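Side-chain contacts in fructosamine deglycase FrlB (Bacillus subtilis, PDB 3EUA), which catalyses the conversion of a range of fructosamine 6-phosphates to glucose 6-phosphate and a free amino acid: residues G292-A295 against P296-L299; L250-D253 against E254-L258; Y138-L141 against Y142-F146; A7-N10 against R11-A15; A106-K110 against P111-L115. All coordinates share one frame; numbering follows the deposited sequence.

The five local contacts are connected: contact 3 touches contacts 4, 5 and 1, and contact 1 touches contact 2. Contact 4, at the start of helix 11-20, meets contact 3 on helix 137-153, their centres about 10 Å apart and Gln143 OE1 2.7 Å from Asn10 N. Contact 3 meets contact 1, on helix 288-313 of the second SIS range, where Tyr142 OH lies 2.6 Å from Tyr293 O. Contacts 5 and 2 are the loops leaving strands 103-108 and 246-250, one in each SIS range, with centres about 34 Å apart on opposite sides of the chain centre. Met107 of contact 5 packs against Val140 of contact 3, while Leu252 of contact 2 touches Ala295 of contact 1.

Contact 1. Residues G292-A295 against P296-L299; sequences GYLA and PLVL
Leu299 N donates to Ala295 O at 3.0 Å and a nearly straight 168°, a regular helical bond one turn on. The other bond between 292-295 and 296-299 is a substitute: Leu297 N reaches back to Leu294 O, three residues away, also at 3.0 Å but weakly, bent to 130°. The cause sits next door. Pro296 has no N-H to offer Gly292 O and puts ring carbon CD there instead, 3.4 Å from that oxygen. The same CD stands 3.4 Å from Tyr293 O, where the helix is kinked, and Tyr293 O turns to the hydroxyl of Tyr142 on helix 137-153. Further out the packing is apolar. Ala295 CB lies 3.5 Å from Pro296 CD, against the start of the ring. With CG of Leu297 set beside its backbone N (chi1 -74°), its branches project next to those of Leu294, and the two CD2 methyls come within 4.3 Å; Leu165 of helix 158-190 touches both leucines. Tyr293 points away from this turn, its hydroxyl bonded to Glu50. Chemically, a proline inside a buried helix exchanges two regular backbone bonds for a kink, and one carbonyl passed over by the helix becomes the acceptor that ties helix 288-313 to helix 137-153.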
loop_
_atom_site.group_PDB
_atom_site.type_symbol
_atom_site.label_atom_id
_atom_site.label_comp_id
_atom_site.label_asym_id
_atom_site.label_seq_id
_atom_site.Cartn_x
_atom_site.Cartn_y
_atom_site.Cartn_z
ATOM N N GLY A 292 -12.386 -16.069 -6.649
ATOM C CA GLY A 292 -11.293 -15.352 -5.992
ATOM C C GLY A 292 -11.536 -13.863 -5.927
ATOM O O GLY A 292 -11.100 -13.189 -4.966
ATOM N N TYR A 293 -12.258 -13.343 -6.924
ATOM C CA TYR A 293 -12.566 -11.925 -6.954
ATOM C C TYR A 293 -13.723 -11.571 -6.038
ATOM O O TYR A 293 -13.778 -10.442 -5.530
ATOM C CB TYR A 293 -12.895 -11.458 -8.381
ATOM C CG TYR A 293 -11.854 -11.782 -9.450
ATOM C CD1 TYR A 293 -10.494 -11.628 -9.200
ATOM C CD2 TYR A 293 -12.234 -12.096 -10.756
ATOM C CE1 TYR A 293 -9.549 -11.885 -10.172
ATOM C CE2 TYR A 293 -11.268 -12.367 -11.759
ATOM C CZ TYR A 293 -9.925 -12.238 -11.441
ATOM O OH TYR A 293 -8.907 -12.442 -12.345
ATOM N N LEU A 294 -14.618 -12.524 -5.785
ATOM C CA LEU A 294 -15.809 -12.293 -4.941
ATOM C C LEU A 294 -15.645 -12.624 -3.455
ATOM O O LEU A 294 -16.353 -12.059 -2.609
ATOM C CB LEU A 294 -17.011 -13.082 -5.504
ATOM C CG LEU A 294 -17.485 -12.608 -6.895
ATOM C CD1 LEU A 294 -18.460 -13.617 -7.528
ATOM C CD2 LEU A 294 -18.077 -11.174 -6.860
ATOM N N ALA A 295 -14.712 -13.500 -3.130
ATOM C CA ALA A 295 -14.497 -13.887 -1.719
ATOM C C ALA A 295 -14.264 -12.709 -0.785
ATOM O O ALA A 295 -14.755 -12.747 0.357
ATOM C CB ALA A 295 -13.361 -14.872 -1.569
ATOM N N PRO A 296 -13.498 -11.687 -1.232
ATOM C CA PRO A 296 -13.297 -10.564 -0.292
ATOM C C PRO A 296 -14.585 -9.858 0.165
ATOM O O PRO A 296 -14.637 -9.304 1.289
ATOM C CB PRO A 296 -12.422 -9.579 -1.065
ATOM C CG PRO A 296 -12.034 -10.196 -2.335
ATOM C CD PRO A 296 -12.755 -11.511 -2.496
ATOM N N LEU A 297 -15.585 -9.815 -0.719
ATOM C CA LEU A 297 -16.896 -9.212 -0.381
ATOM C C LEU A 297 -17.552 -9.985 0.741
ATOM O O LEU A 297 -18.101 -9.398 1.685
ATOM C CB LEU A 297 -17.837 -9.153 -1.562
ATOM C CG LEU A 297 -17.538 -8.100 -2.609
ATOM C CD1 LEU A 297 -16.077 -8.128 -3.109
ATOM C CD2 LEU A 297 -18.494 -8.289 -3.764
ATOM N N VAL A 298 -17.476 -11.292 0.668
ATOM C CA VAL A 298 -18.047 -12.140 1.716
ATOM C C VAL A 298 -17.288 -11.988 3.034
ATOM O O VAL A 298 -17.886 -11.885 4.087
ATOM C CB VAL A 298 -17.995 -13.618 1.316
ATOM C CG1 VAL A 298 -18.737 -14.422 2.366
ATOM C CG2 VAL A 298 -18.659 -13.820 -0.058
ATOM N N LEU A 299 -15.955 -11.996 2.956
ATOM C CA LEU A 299 -15.105 -11.837 4.139
ATOM C C LEU A 299 -15.422 -10.492 4.808
ATOM O O LEU A 299 -15.593 -10.403 6.037
ATOM C CB LEU A 299 -13.617 -11.995 3.755
ATOM C CG LEU A 299 -13.083 -13.415 3.418
ATOM C CD1 LEU A 299 -11.730 -13.400 2.676
ATOM C CD2 LEU A 299 -12.997 -14.221 4.746
#

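Contact 2. Residues L250-D253 against E254-L258; sequences LGLD and ETRPL
Asp253 and Thr255 turn their side chains onto one another across the bend that opens helix 256-269. Asp253 CG stands between its own backbone N and carbonyl carbon (chi1 70°), a crowded position that carries OD1 forward over the turn. There OD1 accepts twice: from Thr255 OG1 at 2.6 Å on the syn lone pair, and from Thr255 N at 2.8 Å on the anti side, a capping bond ahead of the helix with the donor 34° out of the carboxylate plane. Two donors from one residue fix the rotation of the carboxylate, whose OD2 accepts from Ala203 N. Arg256 N bonds Asp253 O at 3.2 Å from above the carbonyl plane, closing a type I turn from Asp253 to Arg256. Arg256 then runs back alongside the loop with its chain extended from CG to NE. Its NH1 meets Gly251 O at 2.8 Å, almost within the guanidinium plane, while CD2 of Leu250 lies over one face, 4.2 Å above it and offset toward the rim. Salt bridges from NH1 to Asp277 and from NE to Glu260 hold the flat group from further sides and probably stabilise its positive charge. Glu254 bends at chi2 (73°), which brings OE1 back to 3.6 Å from Asp253 CB; Tyr45 OH bonds that oxygen. The loop thus joins the end of strand 246-250 to helix 256-269, with Arg256 reaching strand 273-277 beside it, Tyr45 of helix 41-50 packed on Asp253 and Thr255, and Gln66 of the second subunit bonded to Glu254 O.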
loop_
_atom_site.group_PDB
_atom_site.type_symbol
_atom_site.label_atom_id
_atom_site.label_comp_id
_atom_site.label_asym_id
_atom_site.label_seq_id
_atom_site.Cartn_x
_atom_site.Cartn_y
_atom_site.Cartn_z
ATOM N N LEU A 250 -8.318 -15.651 4.896
ATOM C CA LEU A 250 -7.871 -16.529 3.838
ATOM C C LEU A 250 -8.929 -16.452 2.761
ATOM O O LEU A 250 -10.102 -16.743 3.008
ATOM C CB LEU A 250 -7.638 -17.960 4.311
ATOM C CG LEU A 250 -6.519 -18.134 5.334
ATOM C CD1 LEU A 250 -7.114 -18.058 6.768
ATOM C CD2 LEU A 250 -5.839 -19.440 5.059
ATOM N N GLY A 251 -8.515 -16.031 1.570
ATOM C CA GLY A 251 -9.425 -15.872 0.447
ATOM C C GLY A 251 -9.357 -17.036 -0.503
ATOM O O GLY A 251 -8.860 -18.108 -0.156
ATOM N N LEU A 252 -9.848 -16.805 -1.704
ATOM C CA LEU A 252 -9.899 -17.841 -2.739
ATOM C C LEU A 252 -9.152 -17.415 -4.017
ATOM O O LEU A 252 -9.320 -18.010 -5.109
ATOM C CB LEU A 252 -11.367 -18.152 -3.083
ATOM C CG LEU A 252 -12.265 -18.699 -1.963
ATOM C CD1 LEU A 252 -13.711 -18.770 -2.398
ATOM C CD2 LEU A 252 -11.773 -20.074 -1.473
ATOM N N ASP A 253 -8.340 -16.380 -3.902
ATOM C CA ASP A 253 -7.588 -15.914 -5.064
ATOM C C ASP A 253 -6.246 -16.660 -5.147
ATOM O O ASP A 253 -5.926 -17.551 -4.331
ATOM C CB ASP A 253 -7.480 -14.349 -5.161
ATOM C CG ASP A 253 -6.570 -13.681 -4.100
ATOM O OD1 ASP A 253 -5.624 -14.314 -3.560
ATOM O OD2 ASP A 253 -6.800 -12.471 -3.816
ATOM N N GLU A 254 -5.476 -16.291 -6.156
ATOM C CA GLU A 254 -4.204 -16.901 -6.419
ATOM C C GLU A 254 -3.186 -16.747 -5.297
ATOM O O GLU A 254 -2.245 -17.507 -5.258
ATOM C CB GLU A 254 -3.587 -16.318 -7.709
ATOM C CG GLU A 254 -4.291 -16.593 -9.045
ATOM C CD GLU A 254 -5.594 -15.839 -9.273
ATOM O OE1 GLU A 254 -6.003 -15.047 -8.397
ATOM O OE2 GLU A 254 -6.206 -16.046 -10.348
ATOM N N THR A 255 -3.376 -15.768 -4.405
ATOM C CA THR A 255 -2.452 -15.487 -3.324
ATOM C C THR A 255 -2.777 -16.209 -2.031
ATOM O O THR A 255 -2.052 -16.050 -1.056
ATOM C CB THR A 255 -2.350 -13.953 -3.057
ATOM O OG1 THR A 255 -3.480 -13.479 -2.305
ATOM C CG2 THR A 255 -2.235 -13.177 -4.361
ATOM N N ARG A 256 -3.818 -17.034 -2.016
ATOM C CA ARG A 256 -4.158 -17.791 -0.824
ATOM C C ARG A 256 -2.939 -18.534 -0.196
ATOM O O ARG A 256 -2.844 -18.605 1.038
ATOM C CB ARG A 256 -5.266 -18.775 -1.129
ATOM C CG ARG A 256 -5.688 -19.604 0.063
ATOM C CD ARG A 256 -6.638 -20.644 -0.379
ATOM N NE ARG A 256 -6.945 -21.541 0.716
ATOM C CZ ARG A 256 -7.854 -21.314 1.650
ATOM N NH1 ARG A 256 -8.622 -20.214 1.650
ATOM N NH2 ARG A 256 -8.024 -22.238 2.581
ATOM N N PRO A 257 -2.018 -19.113 -1.020
ATOM C CA PRO A 257 -0.846 -19.727 -0.371
ATOM C C PRO A 257 -0.086 -18.801 0.592
ATOM O O PRO A 257 0.488 -19.289 1.574
ATOM C CB PRO A 257 0.045 -20.093 -1.554
ATOM C CG PRO A 257 -0.932 -20.307 -2.697
ATOM C CD PRO A 257 -1.966 -19.279 -2.493
ATOM N N LEU A 258 -0.055 -17.493 0.302
ATOM C CA LEU A 258 0.605 -16.532 1.196
ATOM C C LEU A 258 -0.100 -16.520 2.545
ATOM O O LEU A 258 0.560 -16.529 3.575
ATOM C CB LEU A 258 0.594 -15.096 0.627
ATOM C CG LEU A 258 1.551 -14.711 -0.512
ATOM C CD1 LEU A 258 1.447 -15.656 -1.722
ATOM C CD2 LEU A 258 1.357 -13.197 -0.896
#

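Contact 3. Residues Y138-L141 against Y142-F146; sequences YGVL and YQIVF
The Tyr142 ring leaves the helix with its CG 3.9 Å from Tyr138 O, which is oblique to the ring. Over one face of the ring stands CE2 of Phe146, a turn further on, 3.7 Å above the plane and offset toward the rim; the Phe146 ring in turn has Tyr142 O at its edge. Four backbone bonds link 138-141 to 142-146, the shortest from Val145 N to Leu141 O at 2.8 Å. Elsewhere round the helix, aliphatic branches pair one turn apart. Leu141 holds CG anti to its backbone N (chi1 177°), and its CD1 comes 3.7 Å from CG2 of Val145. Val140 CG1 meets Ile144 CD1 at 4.2 Å. The extended Gln143 lies back along the preceding turn, CG 3.3 Å from Gly139 O and NE2 4.1 Å from Val140 CG2; the amide's OE1 accepts from Asn10 N, and NE2 makes a weak bond to Ile134 O. A leucine here would probably leave Asn10 N without its acceptor and loosen the tie between helix 137-153 and the N-terminal segment. This buried part of helix 137-153 belongs to the alpha/beta fold of the first SIS domain: Val140, Leu141 and Ile144 face Met107 on the parallel sheet, while Tyr138 and Tyr142 turn to helix 288-313 from the second SIS range.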
loop_
_atom_site.group_PDB
_atom_site.type_symbol
_atom_site.label_atom_id
_atom_site.label_comp_id
_atom_site.label_asym_id
_atom_site.label_seq_id
_atom_site.Cartn_x
_atom_site.Cartn_y
_atom_site.Cartn_z
ATOM N N TYR A 138 -19.431 -2.390 -3.122
ATOM C CA TYR A 138 -18.587 -3.391 -3.785
ATOM C C TYR A 138 -19.231 -3.950 -5.070
ATOM O O TYR A 138 -18.517 -4.246 -6.076
ATOM C CB TYR A 138 -18.310 -4.543 -2.856
ATOM C CG TYR A 138 -17.196 -4.358 -1.828
ATOM C CD1 TYR A 138 -15.873 -4.553 -2.193
ATOM C CD2 TYR A 138 -17.482 -4.113 -0.492
ATOM C CE1 TYR A 138 -14.843 -4.444 -1.286
ATOM C CE2 TYR A 138 -16.435 -4.008 0.462
ATOM C CZ TYR A 138 -15.120 -4.163 0.046
ATOM O OH TYR A 138 -14.086 -4.066 0.947
ATOM N N GLY A 139 -20.560 -4.119 -5.045
ATOM C CA GLY A 139 -21.297 -4.657 -6.203
ATOM C C GLY A 139 -21.232 -3.753 -7.391
ATOM O O GLY A 139 -20.873 -4.178 -8.483
ATOM N N VAL A 140 -21.572 -2.488 -7.163
ATOM C CA VAL A 140 -21.597 -1.472 -8.220
ATOM C C VAL A 140 -20.206 -1.258 -8.783
ATOM O O VAL A 140 -20.048 -1.084 -9.968
ATOM C CB VAL A 140 -22.216 -0.130 -7.687
ATOM C CG1 VAL A 140 -21.930 1.048 -8.608
ATOM C CG2 VAL A 140 -23.751 -0.288 -7.434
ATOM N N LEU A 141 -19.203 -1.284 -7.915
ATOM C CA LEU A 141 -17.815 -1.111 -8.348
ATOM C C LEU A 141 -17.428 -2.219 -9.324
ATOM O O LEU A 141 -16.818 -1.956 -10.370
ATOM C CB LEU A 141 -16.872 -1.089 -7.146
ATOM C CG LEU A 141 -15.362 -0.984 -7.431
ATOM C CD1 LEU A 141 -15.085 0.044 -8.506
ATOM C CD2 LEU A 141 -14.621 -0.640 -6.122
ATOM N N TYR A 142 -17.762 -3.451 -8.994
ATOM C CA TYR A 142 -17.492 -4.552 -9.912
ATOM C C TYR A 142 -18.317 -4.480 -11.222
ATOM O O TYR A 142 -17.844 -4.889 -12.279
ATOM C CB TYR A 142 -17.649 -5.930 -9.244
ATOM C CG TYR A 142 -16.442 -6.459 -8.494
ATOM C CD1 TYR A 142 -15.154 -5.910 -8.656
ATOM C CD2 TYR A 142 -16.532 -7.677 -7.820
ATOM C CE1 TYR A 142 -14.039 -6.471 -8.023
ATOM C CE2 TYR A 142 -15.407 -8.263 -7.178
ATOM C CZ TYR A 142 -14.182 -7.641 -7.276
ATOM O OH TYR A 142 -13.097 -8.197 -6.679
ATOM N N GLN A 143 -19.546 -3.992 -11.173
ATOM C CA GLN A 143 -20.301 -3.801 -12.417
ATOM C C GLN A 143 -19.499 -2.883 -13.360
ATOM O O GLN A 143 -19.336 -3.164 -14.570
ATOM C CB GLN A 143 -21.676 -3.191 -12.132
ATOM C CG GLN A 143 -22.642 -4.042 -11.309
ATOM C CD GLN A 143 -23.927 -3.295 -10.973
ATOM O OE1 GLN A 143 -24.423 -2.526 -11.783
ATOM N NE2 GLN A 143 -24.484 -3.542 -9.787
ATOM N N ILE A 144 -18.977 -1.793 -12.794
ATOM C CA ILE A 144 -18.160 -0.839 -13.542
ATOM C C ILE A 144 -16.853 -1.472 -14.046
ATOM O O ILE A 144 -16.484 -1.350 -15.230
ATOM C CB ILE A 144 -17.783 0.389 -12.671
ATOM C CG1 ILE A 144 -19.058 1.136 -12.211
ATOM C CG2 ILE A 144 -16.861 1.323 -13.454
ATOM C CD1 ILE A 144 -18.861 2.319 -11.194
ATOM N N VAL A 145 -16.143 -2.133 -13.131
ATOM C CA VAL A 145 -14.836 -2.731 -13.429
ATOM C C VAL A 145 -14.921 -3.850 -14.473
ATOM O O VAL A 145 -14.243 -3.783 -15.500
ATOM C CB VAL A 145 -14.150 -3.200 -12.125
ATOM C CG1 VAL A 145 -12.935 -4.089 -12.366
ATOM C CG2 VAL A 145 -13.773 -1.970 -11.321
ATOM N N PHE A 146 -15.761 -4.850 -14.244
ATOM C CA PHE A 146 -15.892 -5.941 -15.227
ATOM C C PHE A 146 -16.536 -5.470 -16.512
ATOM O O PHE A 146 -16.223 -5.980 -17.590
ATOM C CB PHE A 146 -16.652 -7.136 -14.667
ATOM C CG PHE A 146 -15.830 -7.958 -13.692
ATOM C CD1 PHE A 146 -15.001 -8.974 -14.142
ATOM C CD2 PHE A 146 -15.877 -7.698 -12.341
ATOM C CE1 PHE A 146 -14.228 -9.700 -13.239
ATOM C CE2 PHE A 146 -15.122 -8.423 -11.450
ATOM C CZ PHE A 146 -14.295 -9.422 -11.907
#

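Contact 4. Residues A7-N10 against R11-A15; sequences AKVN and REVQA
Asn10 reaches over the first turn of helix 11-20 as its N-cap, with CG anti to the backbone N (chi1 161°). That torsion carries OD1 to the N-H groups of the first turn: Val13 N donates to it at 3.1 Å from well above the amide plane, and Glu12 N lies at 2.6 Å in a bent, weak bond. The other end of the amide gives ND2 to Glu12 OE2 at 3.1 Å, on the anti lone pair, the two flat groups only 22° from coplanar; Gln124 N also donates to OE2. Gln14 stretches back along the helix start, CG beside its backbone N (chi1 -65°) and the rest extended, so that NE2 bonds Val9 O at 2.7 Å and nearly straight. Its CG packs 3.6 Å from Val9 CG1. The same Val9 methyl presses on Val13 CG1 at 3.4 Å, tighter than usual, the two valines crossing at about a right angle. With an alanine in place of Asn10, the Val13 N-H is likely to lose its cap and Glu12 OE2 one of its donors. Here a side-chain N-cap begins the helix, with the Val9-Val13 pair beside it, packed on Gln143 of helix 137-153.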
loop_
_atom_site.group_PDB
_atom_site.type_symbol
_atom_site.label_atom_id
_atom_site.label_comp_id
_atom_site.label_asym_id
_atom_site.label_seq_id
_atom_site.Cartn_x
_atom_site.Cartn_y
_atom_site.Cartn_z
ATOM N N ALA A 7 -29.069 -6.933 -17.728
ATOM C CA ALA A 7 -30.353 -6.541 -17.138
ATOM C C ALA A 7 -30.266 -6.289 -15.637
ATOM O O ALA A 7 -31.139 -5.614 -15.075
ATOM C CB ALA A 7 -31.415 -7.596 -17.397
ATOM N N LYS A 8 -29.253 -6.873 -14.993
ATOM C CA LYS A 8 -29.032 -6.715 -13.563
ATOM C C LYS A 8 -28.098 -5.540 -13.250
ATOM O O LYS A 8 -27.905 -5.208 -12.080
ATOM C CB LYS A 8 -28.447 -8.015 -12.982
ATOM C CG LYS A 8 -29.320 -9.268 -13.157
ATOM C CD LYS A 8 -28.591 -10.495 -12.604
ATOM C CE LYS A 8 -29.408 -11.792 -12.728
ATOM N NZ LYS A 8 -30.585 -11.820 -11.831
ATOM N N VAL A 9 -27.527 -4.904 -14.278
ATOM C CA VAL A 9 -26.597 -3.801 -14.087
ATOM C C VAL A 9 -27.322 -2.492 -13.835
ATOM O O VAL A 9 -28.329 -2.194 -14.464
ATOM C CB VAL A 9 -25.604 -3.651 -15.277
ATOM C CG1 VAL A 9 -24.731 -2.457 -15.123
ATOM C CG2 VAL A 9 -24.702 -4.856 -15.344
ATOM N N ASN A 10 -26.835 -1.756 -12.846
ATOM C CA ASN A 10 -27.316 -0.423 -12.489
ATOM C C ASN A 10 -27.492 0.369 -13.795
ATOM O O ASN A 10 -26.598 0.401 -14.654
ATOM C CB ASN A 10 -26.317 0.211 -11.450
ATOM C CG ASN A 10 -26.386 1.763 -11.308
ATOM O OD1 ASN A 10 -26.680 2.505 -12.247
ATOM N ND2 ASN A 10 -25.971 2.252 -10.128
ATOM N N ARG A 11 -28.655 0.993 -13.977
ATOM C CA ARG A 11 -28.920 1.752 -15.227
ATOM C C ARG A 11 -27.914 2.848 -15.532
ATOM O O ARG A 11 -27.600 3.123 -16.692
ATOM C CB ARG A 11 -30.322 2.354 -15.261
ATOM C CG ARG A 11 -31.402 1.340 -15.587
ATOM C CD ARG A 11 -32.747 2.015 -15.864
ATOM N NE ARG A 11 -33.754 1.026 -16.277
ATOM C CZ ARG A 11 -34.480 0.265 -15.448
ATOM N NH1 ARG A 11 -35.355 -0.588 -15.960
ATOM N NH2 ARG A 11 -34.346 0.348 -14.125
ATOM N N GLU A 12 -27.400 3.483 -14.490
ATOM C CA GLU A 12 -26.421 4.537 -14.667
ATOM C C GLU A 12 -25.109 3.919 -15.162
ATOM O O GLU A 12 -24.404 4.506 -15.985
ATOM C CB GLU A 12 -26.230 5.277 -13.344
ATOM C CG GLU A 12 -27.534 5.866 -12.700
ATOM C CD GLU A 12 -27.402 6.060 -11.169
ATOM O OE1 GLU A 12 -27.779 7.148 -10.670
ATOM O OE2 GLU A 12 -26.910 5.151 -10.450
ATOM N N VAL A 13 -24.770 2.752 -14.627
ATOM C CA VAL A 13 -23.578 2.013 -15.032
ATOM C C VAL A 13 -23.772 1.550 -16.494
ATOM O O VAL A 13 -22.882 1.635 -17.295
ATOM C CB VAL A 13 -23.312 0.809 -14.061
ATOM C CG1 VAL A 13 -22.299 -0.179 -14.650
ATOM C CG2 VAL A 13 -22.863 1.331 -12.680
ATOM N N GLN A 14 -24.964 1.098 -16.843
ATOM C CA GLN A 14 -25.206 0.701 -18.234
ATOM C C GLN A 14 -25.001 1.852 -19.198
ATOM O O GLN A 14 -24.434 1.659 -20.250
ATOM C CB GLN A 14 -26.617 0.155 -18.431
ATOM C CG GLN A 14 -26.938 -1.161 -17.672
ATOM C CD GLN A 14 -28.309 -1.699 -18.050
ATOM O OE1 GLN A 14 -28.693 -1.654 -19.220
ATOM N NE2 GLN A 14 -29.044 -2.216 -17.077
ATOM N N ALA A 15 -25.490 3.042 -18.852
ATOM C CA ALA A 15 -25.328 4.228 -19.711
ATOM C C ALA A 15 -23.853 4.535 -19.873
ATOM O O ALA A 15 -23.381 4.780 -20.981
ATOM C CB ALA A 15 -26.050 5.417 -19.131
#

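Contact 5. Residues A106-K110 against P111-L115; sequences AMTFK and PESPL
Lys110 O is gripped twice by Ser113, in the type I turn from Lys110 to Ser113 that carries strand 103-108 into helix 114-118 within a beta-alpha-beta unit. Ser113 OG donates at 2.7 Å, nearly along the C=O axis (172°); Ser113 N donates at 3.3 Å from above the carbonyl plane. The hydroxyl sits between its own backbone N and carbonyl carbon (chi1 66°), which points it back at Lys110. Ser113 is also the N-cap residue of the helix, its OG making a weak bond to Ala116 N, so the same hydroxyl serves the turn and, weakly, the helix start. The ring of Pro111 occupies the second position of the turn, its CD 3.5 Å from Phe109 O. On the strand, Thr108 OG1 bonds to Ser82 O, tying the strand end to its neighbour. The helix packs back on the strand through Leu115, which also touches Val91 and Ala94 of helix 88-99. With CG anti to the backbone N (chi1 175°), Leu115 lays its fork over Ala106: CB of Ala106 lies 3.6 Å from CG and 3.9 Å from CD1 of Leu115.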
loop_
_atom_site.group_PDB
_atom_site.type_symbol
_atom_site.label_atom_id
_atom_site.label_comp_id
_atom_site.label_asym_id
_atom_site.label_seq_id
_atom_site.Cartn_x
_atom_site.Cartn_y
_atom_site.Cartn_z
ATOM N N ALA A 106 -18.134 8.574 -10.600
ATOM C CA ALA A 106 -18.169 8.589 -9.171
ATOM C C ALA A 106 -19.282 7.711 -8.648
ATOM O O ALA A 106 -20.387 7.718 -9.204
ATOM C CB ALA A 106 -18.377 10.049 -8.683
HETATM N N MSE A 107 -18.957 6.929 -7.615
HETATM C CA MSE A 107 -19.911 6.133 -6.904
HETATM C C MSE A 107 -20.235 6.874 -5.606
HETATM O O MSE A 107 -19.341 7.470 -4.992
HETATM C CB MSE A 107 -19.329 4.795 -6.556
HETATM C CG MSE A 107 -18.884 4.010 -7.737
HETATM SE SE MSE A 107 -18.102 2.346 -7.103
HETATM C CE MSE A 107 -19.520 1.772 -6.297
ATOM N N THR A 108 -21.503 6.879 -5.196
ATOM C CA THR A 108 -21.888 7.520 -3.982
ATOM C C THR A 108 -23.249 7.001 -3.524
ATOM O O THR A 108 -23.963 6.360 -4.283
ATOM C CB THR A 108 -21.913 9.041 -4.203
ATOM O OG1 THR A 108 -22.166 9.702 -2.963
ATOM C CG2 THR A 108 -22.971 9.450 -5.289
ATOM N N PHE A 109 -23.581 7.253 -2.270
ATOM C CA PHE A 109 -24.888 6.920 -1.735
ATOM C C PHE A 109 -25.809 8.138 -1.927
ATOM O O PHE A 109 -27.034 8.007 -1.890
ATOM C CB PHE A 109 -24.714 6.539 -0.256
ATOM C CG PHE A 109 -25.979 6.133 0.445
ATOM C CD1 PHE A 109 -26.653 5.006 0.047
ATOM C CD2 PHE A 109 -26.448 6.845 1.559
ATOM C CE1 PHE A 109 -27.813 4.600 0.706
ATOM C CE2 PHE A 109 -27.577 6.454 2.219
ATOM C CZ PHE A 109 -28.275 5.323 1.788
ATOM N N LYS A 110 -25.219 9.306 -2.193
ATOM C CA LYS A 110 -25.989 10.554 -2.341
ATOM C C LYS A 110 -25.806 11.230 -3.701
ATOM O O LYS A 110 -24.801 11.891 -3.928
ATOM C CB LYS A 110 -25.638 11.480 -1.197
ATOM C CG LYS A 110 -25.923 10.784 0.106
ATOM C CD LYS A 110 -26.006 11.694 1.244
ATOM C CE LYS A 110 -26.252 10.907 2.498
ATOM N NZ LYS A 110 -26.480 11.823 3.604
ATOM N N PRO A 111 -26.761 11.015 -4.627
ATOM C CA PRO A 111 -26.713 11.646 -5.948
ATOM C C PRO A 111 -26.781 13.196 -6.058
ATOM O O PRO A 111 -26.401 13.699 -7.109
ATOM C CB PRO A 111 -27.873 10.974 -6.709
ATOM C CG PRO A 111 -28.766 10.469 -5.668
ATOM C CD PRO A 111 -27.868 10.038 -4.554
ATOM N N GLU A 112 -27.203 13.925 -5.023
ATOM C CA GLU A 112 -27.261 15.387 -5.079
ATOM C C GLU A 112 -25.987 15.988 -4.439
ATOM O O GLU A 112 -25.892 17.199 -4.216
ATOM C CB GLU A 112 -28.552 15.829 -4.349
ATOM C CG GLU A 112 -29.863 15.102 -4.830
ATOM C CD GLU A 112 -31.149 15.271 -3.890
ATOM O OE1 GLU A 112 -31.957 14.273 -3.805
ATOM O OE2 GLU A 112 -31.341 16.345 -3.239
ATOM N N SER A 113 -24.987 15.148 -4.188
ATOM C CA SER A 113 -23.764 15.579 -3.524
ATOM C C SER A 113 -22.773 16.307 -4.411
ATOM O O SER A 113 -22.835 16.184 -5.626
ATOM C CB SER A 113 -23.063 14.343 -2.999
ATOM O OG SER A 113 -22.639 13.535 -4.077
ATOM N N PRO A 114 -21.860 17.086 -3.803
ATOM C CA PRO A 114 -20.766 17.751 -4.513
ATOM C C PRO A 114 -19.928 16.806 -5.410
ATOM O O PRO A 114 -19.555 17.188 -6.507
ATOM C CB PRO A 114 -19.934 18.319 -3.377
ATOM C CG PRO A 114 -20.902 18.597 -2.334
ATOM C CD PRO A 114 -21.880 17.470 -2.387
ATOM N N LEU A 115 -19.651 15.584 -4.972
ATOM C CA LEU A 115 -18.893 14.642 -5.802
ATOM C C LEU A 115 -19.677 14.314 -7.077
ATOM O O LEU A 115 -19.119 14.292 -8.185
ATOM C CB LEU A 115 -18.586 13.354 -5.040
ATOM C CG LEU A 115 -17.892 12.242 -5.843
ATOM C CD1 LEU A 115 -16.562 12.724 -6.550
ATOM C CD2 LEU A 115 -17.643 11.085 -4.905
#